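Local structure of protein Bug27 (Bordetella pertussis, 2QPQ) at residues A[101-109]-A[177-187]; A[141-152]-A[221-229]. The protein is a periplasmic solute-binding protein of the Bug family with a Venus flytrap architecture, which probably captures a small ligand for uptake by a tripartite transporter. All coordinates share one frame; numbering follows the deposited sequence.

Contact 1: A[101-109]-A[177-187]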
# COMPACT_ATOMS: atom_id res chain seq x y z
N TYR A 101 4.06 -5.34 5.03
CA TYR A 101 2.74 -4.73 5.10
C TYR A 101 2.89 -3.38 5.77
O TYR A 101 3.83 -3.17 6.55
CB TYR A 101 1.80 -5.58 5.93
CG TYR A 101 1.37 -6.87 5.29
CD1 TYR A 101 0.27 -6.91 4.42
CD2 TYR A 101 2.02 -8.08 5.59
CE1 TYR A 101 -0.15 -8.12 3.86
CE2 TYR A 101 1.62 -9.29 5.04
CZ TYR A 101 0.54 -9.30 4.17
OH TYR A 101 0.14 -10.50 3.62
N VAL A 102 1.98 -2.47 5.48
CA VAL A 102 1.80 -1.31 6.35
C VAL A 102 0.32 -1.01 6.47
O VAL A 102 -0.38 -0.82 5.45
CB VAL A 102 2.65 -0.05 5.94
CG1 VAL A 102 2.02 0.71 4.74
CG2 VAL A 102 2.75 0.94 7.13
N PRO A 103 -0.17 -0.92 7.71
CA PRO A 103 -1.56 -0.50 7.80
C PRO A 103 -1.73 0.98 7.43
O PRO A 103 -0.77 1.77 7.47
CB PRO A 103 -1.91 -0.77 9.27
CG PRO A 103 -0.60 -0.61 9.99
CD PRO A 103 0.44 -1.13 9.05
N SER A 104 -2.95 1.36 7.03
CA SER A 104 -3.34 2.77 7.06
C SER A 104 -3.83 3.20 8.44
O SER A 104 -4.19 2.37 9.28
CB SER A 104 -4.37 3.11 5.98
OG SER A 104 -3.83 2.79 4.69
N VAL A 105 -3.84 4.51 8.65
CA VAL A 105 -4.30 5.05 9.91
C VAL A 105 -5.20 6.24 9.66
O VAL A 105 -4.92 7.06 8.78
CB VAL A 105 -3.10 5.39 10.81
CG1 VAL A 105 -2.20 6.42 10.10
CG2 VAL A 105 -3.57 5.81 12.21
N PHE A 106 -6.32 6.29 10.39
CA PHE A 106 -7.17 7.46 10.42
C PHE A 106 -6.59 8.44 11.43
O PHE A 106 -6.57 8.14 12.61
CB PHE A 106 -8.60 7.06 10.82
CG PHE A 106 -9.35 6.33 9.75
CD1 PHE A 106 -8.95 5.06 9.36
CD2 PHE A 106 -10.45 6.91 9.12
CE1 PHE A 106 -9.64 4.36 8.37
CE2 PHE A 106 -11.16 6.22 8.15
CZ PHE A 106 -10.76 4.94 7.76
N VAL A 107 -6.09 9.58 10.95
CA VAL A 107 -5.46 10.59 11.81
C VAL A 107 -6.22 11.93 11.77
O VAL A 107 -6.84 12.34 10.74
CB VAL A 107 -3.93 10.79 11.50
CG1 VAL A 107 -3.18 9.50 11.76
CG2 VAL A 107 -3.66 11.21 10.01
N VAL A 108 -6.19 12.59 12.91
CA VAL A 108 -6.83 13.89 13.10
C VAL A 108 -5.80 14.83 13.75
O VAL A 108 -4.84 14.37 14.36
CB VAL A 108 -8.18 13.80 13.95
CG1 VAL A 108 -9.23 12.96 13.24
CG2 VAL A 108 -7.95 13.29 15.44
N PRO A 109 -5.98 16.15 13.58
CA PRO A 109 -5.10 17.13 14.20
C PRO A 109 -5.11 16.99 15.72
O PRO A 109 -6.13 16.57 16.30
CB PRO A 109 -5.75 18.47 13.84
CG PRO A 109 -6.64 18.21 12.74
CD PRO A 109 -7.05 16.80 12.80
N ILE A 177 -7.54 20.31 6.94
CA ILE A 177 -8.53 19.26 6.80
C ILE A 177 -8.61 18.55 8.18
O ILE A 177 -7.60 18.46 8.91
CB ILE A 177 -8.22 18.26 5.60
CG1 ILE A 177 -9.48 17.50 5.19
CG2 ILE A 177 -7.01 17.32 5.94
CD1 ILE A 177 -9.44 16.86 3.77
N GLY A 178 -9.81 18.08 8.53
CA GLY A 178 -10.05 17.51 9.86
C GLY A 178 -9.65 16.06 10.06
O GLY A 178 -9.61 15.54 11.20
N LEU A 179 -9.33 15.39 8.95
CA LEU A 179 -9.13 13.98 8.99
C LEU A 179 -8.40 13.54 7.72
O LEU A 179 -8.63 14.10 6.63
CB LEU A 179 -10.50 13.29 9.11
CG LEU A 179 -10.57 11.78 8.87
CD1 LEU A 179 -9.88 10.93 9.98
CD2 LEU A 179 -11.99 11.37 8.70
N ALA A 180 -7.55 12.53 7.86
CA ALA A 180 -6.98 11.88 6.69
C ALA A 180 -6.71 10.41 6.96
O ALA A 180 -6.49 9.97 8.10
CB ALA A 180 -5.64 12.58 6.23
N VAL A 181 -6.67 9.66 5.87
CA VAL A 181 -6.20 8.30 5.91
C VAL A 181 -4.87 8.21 5.17
O VAL A 181 -4.78 8.51 3.98
CB VAL A 181 -7.23 7.39 5.29
CG1 VAL A 181 -6.76 5.93 5.37
CG2 VAL A 181 -8.56 7.64 6.05
N VAL A 182 -3.82 7.84 5.91
CA VAL A 182 -2.50 7.78 5.31
C VAL A 182 -1.83 6.48 5.79
O VAL A 182 -2.38 5.77 6.64
CB VAL A 182 -1.65 9.07 5.62
CG1 VAL A 182 -2.36 10.34 5.09
CG2 VAL A 182 -1.39 9.22 7.12
N THR A 183 -0.66 6.17 5.28
CA THR A 183 0.03 4.99 5.76
C THR A 183 0.50 5.26 7.18
O THR A 183 0.92 6.40 7.51
CB THR A 183 1.26 4.68 4.91
OG1 THR A 183 2.17 5.77 4.99
CG2 THR A 183 0.88 4.39 3.44
N ALA A 184 0.43 4.23 8.02
CA ALA A 184 1.03 4.26 9.35
C ALA A 184 2.48 4.77 9.38
O ALA A 184 2.86 5.58 10.23
CB ALA A 184 0.90 2.89 10.02
N SER A 185 3.30 4.32 8.44
CA SER A 185 4.70 4.72 8.36
C SER A 185 4.92 6.24 8.20
O SER A 185 5.80 6.81 8.87
CB SER A 185 5.37 3.97 7.20
OG SER A 185 4.53 4.09 6.06
N SER A 186 4.14 6.88 7.31
CA SER A 186 4.16 8.35 7.19
C SER A 186 3.72 9.07 8.47
O SER A 186 4.31 10.10 8.82
CB SER A 186 3.32 8.86 5.99
OG SER A 186 1.93 8.56 6.08
N ALA A 187 2.73 8.53 9.15
CA ALA A 187 2.04 9.24 10.24
C ALA A 187 2.72 9.05 11.59
O ALA A 187 2.62 9.92 12.47
CB ALA A 187 0.64 8.75 10.34

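Contact 2: A[141-152]-A[221-229]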
# COMPACT_ATOMS: atom_id res chain seq x y z
N PRO A 141 -4.94 2.62 -1.81
CA PRO A 141 -5.50 1.82 -0.74
C PRO A 141 -6.02 2.72 0.41
O PRO A 141 -6.96 2.34 1.11
CB PRO A 141 -4.27 1.01 -0.27
CG PRO A 141 -3.45 0.87 -1.54
CD PRO A 141 -3.56 2.24 -2.13
N GLN A 142 -5.43 3.89 0.58
CA GLN A 142 -5.83 4.84 1.66
C GLN A 142 -7.20 5.42 1.33
O GLN A 142 -8.13 5.40 2.15
CB GLN A 142 -4.76 5.94 1.84
CG GLN A 142 -3.50 5.41 2.51
CD GLN A 142 -2.70 4.46 1.60
OE1 GLN A 142 -2.58 4.72 0.42
NE2 GLN A 142 -2.19 3.34 2.16
N HIS A 143 -7.34 5.88 0.09
CA HIS A 143 -8.67 6.25 -0.42
C HIS A 143 -9.68 5.10 -0.20
O HIS A 143 -10.74 5.30 0.37
CB HIS A 143 -8.55 6.62 -1.90
CG HIS A 143 -9.85 6.92 -2.58
ND1 HIS A 143 -9.96 7.05 -3.95
CD2 HIS A 143 -11.09 7.10 -2.08
CE1 HIS A 143 -11.22 7.31 -4.26
NE2 HIS A 143 -11.92 7.35 -3.15
N LEU A 144 -9.34 3.90 -0.64
CA LEU A 144 -10.27 2.79 -0.49
C LEU A 144 -10.57 2.41 0.98
O LEU A 144 -11.68 1.97 1.27
CB LEU A 144 -9.79 1.56 -1.27
CG LEU A 144 -9.78 1.65 -2.81
CD1 LEU A 144 -9.74 0.24 -3.41
CD2 LEU A 144 -10.92 2.47 -3.39
N ALA A 145 -9.60 2.60 1.89
CA ALA A 145 -9.86 2.38 3.32
C ALA A 145 -11.02 3.27 3.82
O ALA A 145 -11.91 2.79 4.54
CB ALA A 145 -8.59 2.55 4.17
N GLY A 146 -11.05 4.52 3.37
CA GLY A 146 -12.14 5.46 3.79
C GLY A 146 -13.46 5.06 3.13
O GLY A 146 -14.53 5.12 3.74
N GLU A 147 -13.40 4.68 1.86
CA GLU A 147 -14.61 4.23 1.19
C GLU A 147 -15.14 2.91 1.77
O GLU A 147 -16.34 2.72 1.89
CB GLU A 147 -14.38 4.15 -0.32
CG GLU A 147 -14.25 5.58 -0.96
CD GLU A 147 -15.45 6.45 -0.64
OE1 GLU A 147 -16.57 5.98 -0.90
OE2 GLU A 147 -15.30 7.61 -0.13
N LEU A 148 -14.24 2.01 2.14
CA LEU A 148 -14.65 0.76 2.75
C LEU A 148 -15.32 1.03 4.08
O LEU A 148 -16.32 0.38 4.42
CB LEU A 148 -13.44 -0.18 2.93
CG LEU A 148 -13.69 -1.56 3.55
CD1 LEU A 148 -14.64 -2.40 2.67
CD2 LEU A 148 -12.33 -2.25 3.74
N LEU A 149 -14.79 1.97 4.85
CA LEU A 149 -15.46 2.34 6.08
C LEU A 149 -16.87 2.88 5.82
O LEU A 149 -17.82 2.51 6.53
CB LEU A 149 -14.64 3.34 6.86
CG LEU A 149 -15.15 3.77 8.25
CD1 LEU A 149 -15.34 2.56 9.19
CD2 LEU A 149 -14.17 4.76 8.83
N ASN A 150 -17.00 3.76 4.83
CA ASN A 150 -18.31 4.32 4.43
C ASN A 150 -19.30 3.22 4.12
O ASN A 150 -20.43 3.26 4.61
CB ASN A 150 -18.23 5.20 3.16
CG ASN A 150 -17.81 6.66 3.43
OD1 ASN A 150 -17.42 7.36 2.49
ND2 ASN A 150 -17.91 7.13 4.68
N VAL A 151 -18.88 2.28 3.28
CA VAL A 151 -19.73 1.17 2.83
C VAL A 151 -20.06 0.25 4.03
O VAL A 151 -21.22 -0.13 4.21
CB VAL A 151 -19.06 0.40 1.64
CG1 VAL A 151 -19.78 -0.91 1.32
CG2 VAL A 151 -19.02 1.27 0.38
N SER A 152 -19.07 -0.06 4.86
CA SER A 152 -19.23 -1.02 5.96
C SER A 152 -19.95 -0.44 7.16
O SER A 152 -20.72 -1.14 7.85
CB SER A 152 -17.86 -1.58 6.39
OG SER A 152 -17.18 -2.18 5.29
N VAL A 221 -16.52 -2.46 13.41
CA VAL A 221 -16.90 -2.62 12.03
C VAL A 221 -16.32 -3.98 11.74
O VAL A 221 -15.22 -4.11 11.22
CB VAL A 221 -16.22 -1.52 11.16
CG1 VAL A 221 -16.65 -1.65 9.70
CG2 VAL A 221 -16.52 -0.12 11.73
N ALA A 222 -17.05 -5.02 12.13
CA ALA A 222 -16.54 -6.39 12.04
C ALA A 222 -16.14 -6.79 10.63
O ALA A 222 -16.82 -6.44 9.65
CB ALA A 222 -17.57 -7.38 12.60
N GLY A 223 -15.03 -7.52 10.51
CA GLY A 223 -14.59 -7.97 9.19
C GLY A 223 -13.79 -6.95 8.38
O GLY A 223 -13.25 -7.26 7.31
N TYR A 224 -13.70 -5.72 8.89
CA TYR A 224 -12.94 -4.65 8.22
C TYR A 224 -11.43 -4.93 8.31
O TYR A 224 -10.90 -5.09 9.39
CB TYR A 224 -13.25 -3.30 8.86
CG TYR A 224 -12.59 -2.11 8.17
CD1 TYR A 224 -11.21 -1.92 8.23
CD2 TYR A 224 -13.35 -1.19 7.45
CE1 TYR A 224 -10.58 -0.84 7.56
CE2 TYR A 224 -12.73 -0.09 6.82
CZ TYR A 224 -11.36 0.07 6.87
OH TYR A 224 -10.77 1.17 6.23
N GLU A 225 -10.76 -4.99 7.17
CA GLU A 225 -9.31 -4.89 7.15
C GLU A 225 -8.84 -4.38 5.81
O GLU A 225 -9.43 -4.68 4.77
CB GLU A 225 -8.62 -6.22 7.51
CG GLU A 225 -8.93 -7.36 6.57
CD GLU A 225 -7.72 -8.27 6.39
OE1 GLU A 225 -7.78 -9.40 6.93
OE2 GLU A 225 -6.73 -7.84 5.75
N LEU A 226 -7.78 -3.59 5.81
CA LEU A 226 -7.18 -3.18 4.55
C LEU A 226 -5.71 -2.87 4.75
O LEU A 226 -5.30 -1.70 4.87
CB LEU A 226 -7.96 -2.01 3.91
CG LEU A 226 -7.52 -1.41 2.54
CD1 LEU A 226 -6.83 -2.37 1.60
CD2 LEU A 226 -8.68 -0.73 1.82
N ASN A 227 -4.92 -3.94 4.79
CA ASN A 227 -3.48 -3.84 4.97
C ASN A 227 -2.75 -3.79 3.61
O ASN A 227 -2.96 -4.65 2.77
CB ASN A 227 -3.01 -5.04 5.82
CG ASN A 227 -1.84 -4.72 6.72
OD1 ASN A 227 -1.18 -3.69 6.58
ND2 ASN A 227 -1.53 -5.65 7.60
N GLN A 228 -1.91 -2.78 3.41
CA GLN A 228 -1.20 -2.64 2.14
C GLN A 228 0.07 -3.50 2.12
O GLN A 228 0.92 -3.36 2.98
CB GLN A 228 -0.84 -1.19 1.92
CG GLN A 228 -0.02 -0.86 0.67
CD GLN A 228 0.04 0.64 0.47
OE1 GLN A 228 -1.00 1.28 0.48
NE2 GLN A 228 1.22 1.20 0.36
N TRP A 229 0.18 -4.34 1.13
CA TRP A 229 1.37 -5.16 0.88
C TRP A 229 2.26 -4.48 -0.13
O TRP A 229 1.83 -3.53 -0.83
CB TRP A 229 1.00 -6.58 0.40
CG TRP A 229 -0.17 -6.72 -0.59
CD1 TRP A 229 -1.43 -7.18 -0.29
CD2 TRP A 229 -0.16 -6.50 -2.02
NE1 TRP A 229 -2.19 -7.21 -1.43
CE2 TRP A 229 -1.45 -6.80 -2.50
CE3 TRP A 229 0.81 -6.03 -2.93
CZ2 TRP A 229 -1.82 -6.69 -3.88
CZ3 TRP A 229 0.43 -5.91 -4.33
CH2 TRP A 229 -0.89 -6.23 -4.76
O HOH W 1 -5.12 0.95 3.32

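Contact 1: A[101-109]-A[177-187]
P103 O accepts the backbone N of A184 at 2.8 Å, nearly straight at the hydrogen (169°), and this bond ties strand 101-109 to the first turn of the helix that starts at A184. The methyl of A184 lies against the same proline, its CB 3.8 Å from CG of the P103 ring. Further along, V105 and V107 each exchange a pair of backbone bonds, with V182 and A180 respectively; V105 N to V182 O measures 2.8 Å. These hydrogen-bonded pairs alternate with the non-hydrogen-bonded pairs S104-T183 and F106-V181, the register of an antiparallel sheet, with the strand axes at 154°. The chain passes straight from strand 180-183 into helix 184-192, with T183 as the N-cap, in this lobe of the flytrap fold. The helix returns over the face bearing V105 and V107: CG1 of V105, set between its backbone N and carbonyl carbon (chi1 59°), reaches CB of A187 at 3.7 Å. The face bearing F106 and V181 is built differently. V181 CG2 stands almost straight above the centre of the F106 ring, 3.7 Å from the centroid, a CH-pi contact, while L179 CD1 approaches the ring edge. F106 and V181 lie side by side and point the same way from the sheet, and L149 of helix 141-153 packs on the ring too.

Contact 2: A[141-152]-A[221-229]
Y224, L226 and Q228 approach helix 141-152 at successive levels. The hydroxyl of Y224 donates to the backbone O of A145 at 2.6 Å, from above the carbonyl plane. The helical bond from L149 N reaches that oxygen from the opposite face, so two donors grip one carbonyl. With chi1 at -176°, CG swings away from the tyrosine's own N and the ring reaches obliquely in to the helix, its hydroxyl ending at A145; L148 CD2 sits over one ring face, 4.0 Å from the centroid and offset toward the rim, in a CH-pi contact. Ahead of the tyrosine, a type II beta turn from V221 to Y224 leaves V221 beside the last turns of the helix, where its CG1 meets CB of S152 at 3.5 Å. The loop thus packs along one side of a helix in the alpha/beta lobe, then runs into strand 227-235. L226 enters at the first turn: its CD2 lies 3.5 Å from A145 N and also touches P141 O and CB of L144. A water bridges the backbone as well, donating to L226 O and, weakly, to P141 O. Q228 has its chain extended, and its OE1 accepts Q142 NE2 at 2.9 Å in a nearly straight bond (171°). The donor stands above the Q228 carbonyl plane, whereas the acceptor lies almost in the amide plane of Q142; the two amides are turned 72° apart. CG of P141 rests 3.2 Å from this same OE1.

In the fold
Contacts 1 and 2 have centres about 12 Å apart and meet along neighbouring strands of one sheet, 93-109 and 227-235. Two probable hydrogen bonds join them: V102 N to Q228 O at 2.9 Å, backbone to backbone, and Q142 NE2 to S104 OG at 3.1 Å. The Q142 amide nitrogen, already bound to Q228, therefore also anchors the helix of contact 2 to the strand of contact 1. A bound citrate lies close to each contact; it probably came from the crystallisation liquor but may mark the ligand pocket. Q228 NE2 hydrogen-bonds to citrate, and the T183 side chain lies about 4 Å from citrate.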